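Long-range contacts in hydrophilic protein, virA protein (Chromobacterium violaceum, PDB 3BO6), which probably catalyses beta-elimination of phosphate from phosphothreonine in host MAP kinases, as a bacterial effector of the SpvC family: residues 27-32 and 152-157; 53-58 and 68-73; 113-118 and 135-140; 161-166 and 185-190. All blocks are in the same frame, centred on the assembly; numbering follows the deposited sequence.

Interactions 2 and 3 lie next to each other in one antiparallel sheet, their centres about 12 Å apart. Strands 65-70 and 113-117 are neighbours there, joined by a probable hydrogen bond from A68 N to W114 O of 3.0 Å. Helix 149-168 takes part in both interaction 1 and interaction 4, whose centres are about 14 Å apart. Interaction 4 ties that helix to strand 189-193 at one margin of the sheet. It touches interaction 3 where one of the two conformers of L136 packs on L162. Interactions 2 and 4 fall on opposite sides of the chain centre. A bound sulfate, about 4 Å from the T135 side chain, sits at interaction 3.

Interaction 1 of 4, residues 27-32 and 152-157; sequences PMSHFR and LHNTRQ
A polar surface contact joins the irregular loop P27-F31 to H153, N154 and Q157 of helix 149-168. In this alpha/beta fold the loop runs from helix 16-24 toward helix 40-44, and here it lies against the helix surface. Three hydrogen bonds hold it. H153 NE2 gives its N-H to P27 O at 2.7 Å, and the donor stands above the plane of that carbonyl. The S29 backbone N-H reaches Q157 OE1 at 2.9 Å, with an angle of 161° at the hydrogen. The hydroxyl of the same serine donates to N154, so S29 is gripped at both backbone and side chain. Q157 bends at chi2 (-85°), which turns CD toward the loop. Its CB and CG lie beside S29 OG, each 3.3 Å away. Q157 OE1 also lies 3.3 Å from M28 CA. F31 closes the other end of the contact with its ring edge. Its CZ meets N154 O, 3.4 Å away, while CE2 comes near Q157 C. The ring also makes an edge-to-face contact with F158, one residue further along the helix. S29 OG meets N154 OD1 at 2.8 Å, in the amide plane and on a lone pair.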
# COMPACT_ATOMS: atom_id res chain seq x y z
N PRO A 27 -10.88 -15.06 -11.03
CA PRO A 27 -10.03 -16.05 -10.36
C PRO A 27 -8.79 -15.41 -9.72
O PRO A 27 -8.53 -14.21 -9.92
CB PRO A 27 -9.63 -16.98 -11.51
CG PRO A 27 -9.62 -16.11 -12.71
CD PRO A 27 -10.69 -15.04 -12.49
N MET A 28 -8.04 -16.19 -8.97
CA MET A 28 -6.86 -15.67 -8.27
C MET A 28 -5.95 -14.96 -9.24
O MET A 28 -5.80 -15.35 -10.41
CB MET A 28 -6.08 -16.81 -7.59
CG MET A 28 -6.81 -17.48 -6.45
SD MET A 28 -5.82 -18.82 -5.78
CE MET A 28 -4.48 -17.90 -5.04
N SER A 29 -5.31 -13.91 -8.74
CA SER A 29 -4.25 -13.23 -9.49
C SER A 29 -2.99 -14.08 -9.53
O SER A 29 -2.85 -15.06 -8.78
CB SER A 29 -3.96 -11.85 -8.90
OG SER A 29 -5.13 -11.06 -8.95
N HIS A 30 -2.07 -13.71 -10.41
CA HIS A 30 -0.82 -14.44 -10.60
C HIS A 30 0.30 -13.41 -10.60
O HIS A 30 0.49 -12.70 -11.58
CB HIS A 30 -0.91 -15.20 -11.93
CG HIS A 30 0.25 -16.10 -12.24
ND1 HIS A 30 1.38 -15.64 -12.88
CD2 HIS A 30 0.42 -17.43 -12.09
CE1 HIS A 30 2.22 -16.65 -13.05
NE2 HIS A 30 1.66 -17.75 -12.59
N PHE A 31 1.03 -13.30 -9.49
CA PHE A 31 2.09 -12.30 -9.37
C PHE A 31 3.46 -12.97 -9.47
O PHE A 31 3.86 -13.70 -8.56
CB PHE A 31 1.99 -11.55 -8.02
CG PHE A 31 0.67 -10.86 -7.81
CD1 PHE A 31 0.31 -9.77 -8.58
CD2 PHE A 31 -0.20 -11.30 -6.83
CE1 PHE A 31 -0.90 -9.11 -8.37
CE2 PHE A 31 -1.42 -10.66 -6.62
CZ PHE A 31 -1.76 -9.57 -7.40
N ARG A 32 4.16 -12.73 -10.57
CA ARG A 32 5.52 -13.23 -10.72
C ARG A 32 6.49 -12.39 -9.88
O ARG A 32 6.72 -11.21 -10.18
CB ARG A 32 5.95 -13.14 -12.18
CG ARG A 32 5.22 -14.08 -13.10
CD ARG A 32 5.53 -13.75 -14.54
NE ARG A 32 4.83 -12.54 -14.96
CZ ARG A 32 4.92 -11.99 -16.16
NH1 ARG A 32 5.68 -12.55 -17.09
NH2 ARG A 32 4.23 -10.89 -16.45
N LEU A 152 -9.14 -3.29 -9.17
CA LEU A 152 -9.57 -3.49 -7.79
C LEU A 152 -9.29 -4.93 -7.33
O LEU A 152 -8.73 -5.14 -6.25
CB LEU A 152 -11.06 -3.14 -7.64
CG LEU A 152 -11.35 -1.64 -7.81
CD1 LEU A 152 -12.82 -1.42 -8.12
CD2 LEU A 152 -10.91 -0.86 -6.57
N HIS A 153 -9.67 -5.91 -8.15
CA HIS A 153 -9.44 -7.31 -7.81
C HIS A 153 -7.94 -7.60 -7.63
O HIS A 153 -7.53 -8.24 -6.67
CB HIS A 153 -10.04 -8.22 -8.90
CG HIS A 153 -9.75 -9.67 -8.70
ND1 HIS A 153 -10.29 -10.42 -7.66
CD2 HIS A 153 -8.99 -10.53 -9.41
CE1 HIS A 153 -9.87 -11.66 -7.75
NE2 HIS A 153 -9.07 -11.76 -8.80
N ASN A 154 -7.13 -7.09 -8.55
CA ASN A 154 -5.69 -7.35 -8.48
C ASN A 154 -5.10 -6.72 -7.22
O ASN A 154 -4.19 -7.27 -6.62
CB ASN A 154 -4.98 -6.85 -9.74
CG ASN A 154 -5.23 -7.74 -10.94
OD1 ASN A 154 -5.46 -8.95 -10.80
ND2 ASN A 154 -5.18 -7.16 -12.14
N THR A 155 -5.63 -5.57 -6.83
CA THR A 155 -5.13 -4.86 -5.66
C THR A 155 -5.49 -5.63 -4.41
O THR A 155 -4.64 -5.82 -3.53
CB THR A 155 -5.66 -3.43 -5.62
OG1 THR A 155 -5.23 -2.76 -6.81
CG2 THR A 155 -5.11 -2.68 -4.41
N ARG A 156 -6.74 -6.07 -4.32
CA ARG A 156 -7.17 -6.87 -3.19
C ARG A 156 -6.34 -8.17 -3.10
O ARG A 156 -5.89 -8.56 -2.01
CB ARG A 156 -8.66 -7.16 -3.29
CG ARG A 156 -9.19 -7.98 -2.12
CD ARG A 156 -10.72 -8.06 -2.13
NE ARG A 156 -11.21 -8.96 -1.10
CZ ARG A 156 -12.37 -8.81 -0.46
NH1 ARG A 156 -13.16 -7.78 -0.73
NH2 ARG A 156 -12.74 -9.70 0.47
N GLN A 157 -6.17 -8.83 -4.24
CA GLN A 157 -5.36 -10.05 -4.29
C GLN A 157 -3.91 -9.77 -3.85
O GLN A 157 -3.29 -10.59 -3.16
CB GLN A 157 -5.38 -10.64 -5.70
CG GLN A 157 -6.72 -11.30 -6.08
CD GLN A 157 -6.78 -12.73 -5.60
OE1 GLN A 157 -5.93 -13.55 -5.97
NE2 GLN A 157 -7.75 -13.04 -4.77

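Interaction 2 of 4, residues 53-58 and 68-73; sequences QGFQLE and AHRENP
Q56 and H69 form a hydrogen-bonded antiparallel pair, and their side chains meet on one face of the sheet. Q56 CB makes a CH-pi contact over the imidazole, 4.0 Å from its centroid, and the amide plane is turned 65° from the ring. H69 CG sits in the crowded position between backbone N and C (chi1 70°), which brings the ring beneath Q56 CB. E58 OE1 meets the same ring at its edge, in plane, 3.7 Å from H69 CE1. A water joins Q56 O to H69 ND1. The two backbones bond both ways: Q56 N reaches H69 O at 2.8 Å, and H69 N reaches Q56 O at 3.0 Å. This is the beta hairpin of strands 55-59 and 65-70, next to strand 113-117 in the antiparallel sheet. The other face carries F55, the third large contributor. R70 CG packs over its ring, 3.8 Å from the centroid. The arginine chain runs beside the phenylalanine, and the guanidinium turns one face to F55 CZ. Its charged end forms a salt bridge with D112. L57 CD2 touches A68 CB on this face too. Beyond the strands, E71 N donates to G54 O at 3.1 Å, and a second water links G54 O to N72 N.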
# COMPACT_ATOMS: atom_id res chain seq x y z
N GLN A 53 14.30 -3.40 -11.40
CA GLN A 53 13.06 -3.93 -11.96
C GLN A 53 12.14 -2.84 -12.51
O GLN A 53 10.91 -2.95 -12.43
CB GLN A 53 12.32 -4.75 -10.90
CG GLN A 53 13.12 -5.96 -10.40
CD GLN A 53 13.15 -7.09 -11.41
OE1 GLN A 53 12.42 -7.06 -12.40
NE2 GLN A 53 13.98 -8.09 -11.16
N GLY A 54 12.73 -1.78 -13.05
CA GLY A 54 11.93 -0.70 -13.60
C GLY A 54 11.39 0.30 -12.59
O GLY A 54 10.65 1.22 -12.96
N PHE A 55 11.76 0.12 -11.32
CA PHE A 55 11.41 1.08 -10.27
C PHE A 55 12.60 2.01 -10.02
O PHE A 55 13.73 1.55 -9.84
CB PHE A 55 11.05 0.34 -8.96
CG PHE A 55 9.68 -0.29 -8.95
CD1 PHE A 55 9.44 -1.51 -9.58
CD2 PHE A 55 8.63 0.33 -8.28
CE1 PHE A 55 8.16 -2.07 -9.56
CE2 PHE A 55 7.37 -0.24 -8.25
CZ PHE A 55 7.13 -1.43 -8.89
N GLN A 56 12.36 3.32 -10.05
CA GLN A 56 13.34 4.30 -9.62
C GLN A 56 13.42 4.30 -8.10
O GLN A 56 12.38 4.33 -7.43
CB GLN A 56 12.92 5.69 -10.11
CG GLN A 56 12.78 5.80 -11.63
CD GLN A 56 12.45 7.20 -12.11
OE1 GLN A 56 12.39 7.46 -13.30
NE2 GLN A 56 12.22 8.11 -11.17
N LEU A 57 14.63 4.26 -7.56
CA LEU A 57 14.83 4.22 -6.12
C LEU A 57 15.50 5.50 -5.62
O LEU A 57 16.40 6.02 -6.28
CB LEU A 57 15.70 3.04 -5.72
CG LEU A 57 15.38 1.68 -6.36
CD1 LEU A 57 16.39 0.63 -5.89
CD2 LEU A 57 13.96 1.26 -5.98
N GLU A 58 15.09 5.97 -4.45
CA GLU A 58 15.65 7.20 -3.88
C GLU A 58 15.79 7.07 -2.38
O GLU A 58 14.87 6.61 -1.70
CB GLU A 58 14.76 8.39 -4.20
CG GLU A 58 14.48 8.59 -5.67
CD GLU A 58 13.23 9.40 -5.92
OE1 GLU A 58 13.13 10.02 -7.00
OE2 GLU A 58 12.35 9.42 -5.03
N ALA A 68 10.33 4.02 -3.84
CA ALA A 68 10.36 3.31 -5.10
C ALA A 68 9.17 3.74 -5.92
O ALA A 68 8.04 3.78 -5.41
CB ALA A 68 10.29 1.80 -4.84
N HIS A 69 9.38 4.04 -7.20
CA HIS A 69 8.27 4.32 -8.09
C HIS A 69 8.60 3.90 -9.51
O HIS A 69 9.71 4.11 -9.96
CB HIS A 69 7.82 5.77 -8.03
CG HIS A 69 8.78 6.73 -8.64
ND1 HIS A 69 9.78 7.33 -7.91
CD2 HIS A 69 8.90 7.20 -9.90
CE1 HIS A 69 10.48 8.13 -8.70
NE2 HIS A 69 9.96 8.07 -9.91
N ARG A 70 7.64 3.33 -10.21
CA ARG A 70 7.87 2.92 -11.59
C ARG A 70 8.21 4.09 -12.49
O ARG A 70 7.53 5.12 -12.46
CB ARG A 70 6.64 2.22 -12.15
CG ARG A 70 6.42 0.82 -11.63
CD ARG A 70 5.29 0.14 -12.37
NE ARG A 70 5.27 -1.30 -12.14
CZ ARG A 70 4.23 -1.95 -11.61
NH1 ARG A 70 3.15 -1.30 -11.23
NH2 ARG A 70 4.30 -3.27 -11.45
N GLU A 71 9.25 3.93 -13.29
CA GLU A 71 9.59 4.89 -14.30
C GLU A 71 8.43 5.02 -15.28
O GLU A 71 8.11 6.11 -15.74
CB GLU A 71 10.87 4.44 -15.01
CG GLU A 71 11.35 5.36 -16.09
CD GLU A 71 12.66 4.88 -16.67
OE1 GLU A 71 13.59 4.57 -15.89
OE2 GLU A 71 12.75 4.78 -17.90
N ASN A 72 7.81 3.88 -15.59
CA ASN A 72 6.62 3.85 -16.45
C ASN A 72 5.44 3.27 -15.68
O ASN A 72 5.32 2.05 -15.54
CB ASN A 72 6.89 3.03 -17.72
CG ASN A 72 7.79 3.75 -18.70
OD1 ASN A 72 7.45 4.82 -19.20
ND2 ASN A 72 8.95 3.17 -18.97
N PRO A 73 4.57 4.14 -15.16
CA PRO A 73 3.50 3.63 -14.30
C PRO A 73 2.51 2.75 -15.06
O PRO A 73 2.22 2.99 -16.23
CB PRO A 73 2.79 4.91 -13.82
CG PRO A 73 3.80 5.99 -13.99
CD PRO A 73 4.59 5.61 -15.20
O HOH W 1 8.86 1.24 -14.99
O HOH W 2 11.67 6.80 -6.16

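Interaction 3 of 4, residues 113-118 and 135-140; sequences KWKVTD and TLYVKP
K115 and T135 exchange two backbone hydrogen bonds, K115 N to T135 O at 3.0 Å and T135 N to K115 O at 2.9 Å. A third runs from Y137 N to K113 O, also 3.0 Å long and fairly straight, 164° at the hydrogen. They join strand 113-117 to strand 134-137, antiparallel neighbours within the central sheet. Strand 65-70 lies on the far side of the first and strand 82-86 on the far side of the second.

On one face of the sheet Y137 is met by two lysines. K113 bends at chi3 (90°), which carries CE over one face of the phenol. K113 NZ lies 4.3 Å from the ring centroid, almost on the ring normal, in a cation-pi contact. K115 comes from another direction. Its CE meets the edge of the ring and lies 3.2 Å from Y137 OH. K115 CG also runs alongside T135 CB at 3.9 Å, and this lysine has a further cation-pi partner in F65.

The other face is apolar. In one of the two conformers of L136, its CD2 packs on W114 CB at 3.7 Å, between the sheet and helix 93-104. W114 NE1 turns from the contact and bonds to L104 O.

At this strand pair one face is therefore apolar and the other carries two lysines around a tyrosine. On the basic side the T135 side chain lies near a bound sulfate. That ion probably came from the crystallisation liquor, but its position is consistent with a pocket that attracts phosphate.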
# COMPACT_ATOMS: atom_id res chain seq x y z
N LYS A 113 3.94 2.91 -6.74
CA LYS A 113 4.73 3.76 -5.85
C LYS A 113 4.56 3.34 -4.41
O LYS A 113 3.44 3.14 -3.96
CB LYS A 113 4.28 5.23 -6.02
CG LYS A 113 5.19 6.24 -5.33
CD LYS A 113 4.71 7.67 -5.55
CE LYS A 113 3.74 8.10 -4.46
NZ LYS A 113 3.82 9.57 -4.19
N TRP A 114 5.68 3.23 -3.69
CA TRP A 114 5.66 2.86 -2.27
C TRP A 114 6.92 3.38 -1.59
O TRP A 114 7.84 3.83 -2.27
CB TRP A 114 5.50 1.32 -2.10
CG TRP A 114 6.48 0.46 -2.86
CD1 TRP A 114 6.31 -0.09 -4.09
CD2 TRP A 114 7.79 0.04 -2.41
NE1 TRP A 114 7.44 -0.82 -4.45
CE2 TRP A 114 8.35 -0.75 -3.43
CE3 TRP A 114 8.52 0.27 -1.25
CZ2 TRP A 114 9.62 -1.31 -3.33
CZ3 TRP A 114 9.79 -0.29 -1.14
CH2 TRP A 114 10.33 -1.06 -2.18
N LYS A 115 6.94 3.38 -0.26
CA LYS A 115 8.14 3.77 0.55
C LYS A 115 8.14 2.90 1.78
O LYS A 115 7.19 2.20 1.97
CB LYS A 115 8.13 5.26 0.87
CG LYS A 115 7.06 5.72 1.82
CD LYS A 115 7.08 7.25 1.84
CE LYS A 115 6.22 7.80 2.94
NZ LYS A 115 6.24 9.31 2.83
N VAL A 116 9.37 2.78 2.32
CA VAL A 116 9.67 2.07 3.54
C VAL A 116 10.48 2.98 4.46
O VAL A 116 11.33 3.74 4.00
CB VAL A 116 10.42 0.72 3.26
CG1 VAL A 116 11.79 0.97 2.63
CG2 VAL A 116 10.54 -0.10 4.52
N THR A 117 10.23 2.91 5.76
CA THR A 117 10.89 3.83 6.65
C THR A 117 12.35 3.39 6.74
O THR A 117 12.66 2.18 6.74
CB THR A 117 10.28 3.58 8.04
OG1 THR A 117 8.87 3.86 7.98
CG2 THR A 117 10.94 4.45 9.13
N ASP A 118 13.24 4.37 6.84
CA ASP A 118 14.64 4.13 7.13
C ASP A 118 14.80 4.02 8.64
O ASP A 118 14.75 5.03 9.37
CB ASP A 118 15.50 5.27 6.59
CG ASP A 118 16.99 5.04 6.81
OD1 ASP A 118 17.34 4.16 7.63
OD2 ASP A 118 17.79 5.75 6.17
N THR A 135 4.53 2.07 3.21
CA THR A 135 3.37 2.80 2.73
C THR A 135 3.21 2.51 1.24
O THR A 135 4.15 2.68 0.48
CB THR A 135 3.56 4.30 2.95
OG1 THR A 135 3.72 4.55 4.36
CG2 THR A 135 2.35 5.08 2.43
N LEU A 136 2.02 2.05 0.84
CA LEU A 136 1.72 1.72 -0.55
C LEU A 136 0.68 2.70 -1.07
O LEU A 136 -0.39 2.84 -0.47
CB LEU A 136 1.12 0.31 -0.65
CG LEU A 136 1.79 -0.84 0.11
CD1 LEU A 136 0.98 -2.12 -0.07
CD2 LEU A 136 3.20 -1.04 -0.39
N TYR A 137 0.97 3.35 -2.20
CA TYR A 137 0.06 4.31 -2.80
C TYR A 137 -0.73 3.68 -3.92
O TYR A 137 -0.16 3.20 -4.90
CB TYR A 137 0.84 5.52 -3.31
CG TYR A 137 1.62 6.22 -2.22
CD1 TYR A 137 1.04 7.21 -1.46
CD2 TYR A 137 2.91 5.85 -1.94
CE1 TYR A 137 1.77 7.86 -0.45
CE2 TYR A 137 3.64 6.47 -0.96
CZ TYR A 137 3.07 7.46 -0.21
OH TYR A 137 3.87 8.03 0.76
N VAL A 138 -2.06 3.64 -3.77
CA VAL A 138 -2.93 3.05 -4.77
C VAL A 138 -3.39 4.16 -5.70
O VAL A 138 -3.68 5.27 -5.25
CB VAL A 138 -4.16 2.40 -4.10
CG1 VAL A 138 -4.97 1.65 -5.16
CG2 VAL A 138 -3.72 1.46 -2.99
N LYS A 139 -3.42 3.87 -6.99
CA LYS A 139 -3.94 4.83 -7.98
C LYS A 139 -4.97 4.12 -8.85
O LYS A 139 -4.79 2.97 -9.19
CB LYS A 139 -2.81 5.32 -8.89
CG LYS A 139 -1.68 6.06 -8.18
CD LYS A 139 -0.39 5.94 -8.99
CE LYS A 139 -0.55 6.43 -10.43
NZ LYS A 139 0.68 6.15 -11.25
N PRO A 140 -6.06 4.83 -9.22
CA PRO A 140 -6.95 4.25 -10.22
C PRO A 140 -6.16 3.97 -11.50
O PRO A 140 -5.25 4.73 -11.84
CB PRO A 140 -8.00 5.34 -10.49
CG PRO A 140 -7.69 6.45 -9.59
CD PRO A 140 -6.42 6.20 -8.83

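Interaction 4 of 4, residues 161-166 and 185-190; sequences CLESRL and NWKYVS
E163 takes three backbone N-H groups of K187, Y188 and V189 on its carboxylate. OE1 accepts from K187 N at 2.8 Å on the syn side. OE2 accepts twice, from Y188 N on its syn side and from V189 N nearly along the C-O axis, both at 2.8 Å. The glutamate bends at chi2 (-88°), which carries CD across to these donors. This acid is buried, and three N-H groups should help to keep it ionised. Carbon packs around the same oxygens. W186 CB and V189 CG2 both touch OE2, the latter at 3.5 Å, while E163 CD lies at the edge of the Y188 ring, in plane. Here helix 149-168 lies against the antiparallel sheet of the alpha/beta fold and holds the approach to one of its two edge strands, 189-193. Y188 also bonds through its backbone to S87, just beyond strand 82-86. One helical turn along from E163, L166 lies over the Y188 ring. Its CB sits above the centre, 3.7 Å from the centroid, and CD1 reaches over to Y188 CG at 3.7 Å. The ring is fixed at its far end as well, where Y188 OH bonds to L171 O. L166 in turn packs on I86 and on L100 of helix 93-104, and the W186 carbonyl is held by the Y176 hydroxyl.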
# COMPACT_ATOMS: atom_id res chain seq x y z
N CYS A 161 -1.76 -11.39 -0.84
CA CYS A 161 -0.47 -12.01 -1.05
C CYS A 161 0.63 -11.44 -0.14
O CYS A 161 1.52 -12.16 0.32
CB CYS A 161 -0.05 -11.83 -2.49
SG CYS A 161 0.97 -13.14 -3.01
N LEU A 162 0.57 -10.14 0.13
CA LEU A 162 1.51 -9.52 1.06
C LEU A 162 1.31 -10.16 2.44
O LEU A 162 2.29 -10.52 3.12
CB LEU A 162 1.28 -8.00 1.13
CG LEU A 162 1.56 -7.20 -0.15
CD1 LEU A 162 1.05 -5.77 0.02
CD2 LEU A 162 3.06 -7.19 -0.53
N GLU A 163 0.05 -10.31 2.83
CA GLU A 163 -0.29 -10.92 4.11
C GLU A 163 0.24 -12.35 4.16
O GLU A 163 0.84 -12.76 5.15
CB GLU A 163 -1.81 -10.93 4.33
CG GLU A 163 -2.41 -9.56 4.67
CD GLU A 163 -2.40 -9.26 6.16
OE1 GLU A 163 -2.57 -10.20 6.98
OE2 GLU A 163 -2.24 -8.08 6.53
N SER A 164 -0.00 -13.12 3.10
CA SER A 164 0.44 -14.52 3.10
C SER A 164 1.97 -14.63 3.15
O SER A 164 2.49 -15.45 3.90
CB SER A 164 -0.17 -15.31 1.94
OG SER A 164 0.31 -14.89 0.68
N ARG A 165 2.69 -13.80 2.40
CA ARG A 165 4.14 -13.84 2.41
C ARG A 165 4.70 -13.45 3.78
O ARG A 165 5.67 -14.04 4.23
CB ARG A 165 4.78 -12.96 1.32
CG ARG A 165 4.99 -13.62 -0.08
CD ARG A 165 5.83 -14.89 -0.03
NE ARG A 165 6.37 -15.24 -1.35
CZ ARG A 165 6.69 -16.48 -1.75
NH1 ARG A 165 6.46 -17.53 -0.96
NH2 ARG A 165 7.21 -16.66 -2.95
N LEU A 166 4.09 -12.47 4.44
CA LEU A 166 4.59 -12.04 5.75
C LEU A 166 4.41 -13.15 6.76
O LEU A 166 5.34 -13.46 7.50
CB LEU A 166 3.91 -10.75 6.22
CG LEU A 166 4.38 -9.54 5.42
CD1 LEU A 166 3.39 -8.37 5.58
CD2 LEU A 166 5.82 -9.13 5.83
N ASN A 185 -9.20 -10.02 9.37
CA ASN A 185 -8.36 -10.93 8.59
C ASN A 185 -7.07 -10.32 8.02
O ASN A 185 -6.28 -11.02 7.40
CB ASN A 185 -9.16 -11.59 7.48
CG ASN A 185 -9.94 -10.58 6.66
OD1 ASN A 185 -10.89 -9.96 7.16
ND2 ASN A 185 -9.55 -10.43 5.41
N TRP A 186 -6.86 -9.02 8.22
CA TRP A 186 -5.55 -8.43 7.88
C TRP A 186 -4.74 -8.29 9.16
O TRP A 186 -5.11 -7.54 10.06
CB TRP A 186 -5.64 -7.06 7.21
CG TRP A 186 -6.38 -6.99 5.92
CD1 TRP A 186 -6.87 -8.03 5.18
CD2 TRP A 186 -6.73 -5.79 5.22
NE1 TRP A 186 -7.51 -7.54 4.06
CE2 TRP A 186 -7.44 -6.18 4.06
CE3 TRP A 186 -6.51 -4.43 5.46
CZ2 TRP A 186 -7.94 -5.24 3.14
CZ3 TRP A 186 -7.01 -3.51 4.55
CH2 TRP A 186 -7.71 -3.92 3.42
N LYS A 187 -3.64 -9.04 9.25
CA LYS A 187 -2.80 -9.02 10.44
C LYS A 187 -1.70 -7.97 10.35
O LYS A 187 -1.13 -7.61 11.37
CB LYS A 187 -2.14 -10.39 10.66
CG LYS A 187 -3.13 -11.56 10.77
CD LYS A 187 -4.24 -11.27 11.77
CE LYS A 187 -5.12 -12.50 11.99
NZ LYS A 187 -6.20 -12.22 12.97
N TYR A 188 -1.39 -7.51 9.14
CA TYR A 188 -0.27 -6.58 8.93
C TYR A 188 -0.69 -5.30 8.20
O TYR A 188 -0.14 -4.22 8.45
CB TYR A 188 0.84 -7.24 8.10
CG TYR A 188 1.34 -8.55 8.63
CD1 TYR A 188 2.46 -8.60 9.47
CD2 TYR A 188 0.74 -9.75 8.25
CE1 TYR A 188 2.94 -9.82 9.95
CE2 TYR A 188 1.21 -10.97 8.73
CZ TYR A 188 2.31 -10.99 9.58
OH TYR A 188 2.79 -12.20 10.03
N VAL A 189 -1.64 -5.41 7.29
CA VAL A 189 -2.04 -4.31 6.44
C VAL A 189 -3.17 -3.48 7.06
O VAL A 189 -4.06 -4.02 7.74
CB VAL A 189 -2.48 -4.83 5.05
CG1 VAL A 189 -3.03 -3.70 4.19
CG2 VAL A 189 -1.31 -5.53 4.35
N SER A 190 -3.10 -2.17 6.85
CA SER A 190 -4.21 -1.28 7.22
C SER A 190 -4.37 -0.19 6.18
O SER A 190 -3.52 -0.03 5.30
CB SER A 190 -4.02 -0.70 8.63
OG SER A 190 -2.82 0.05 8.72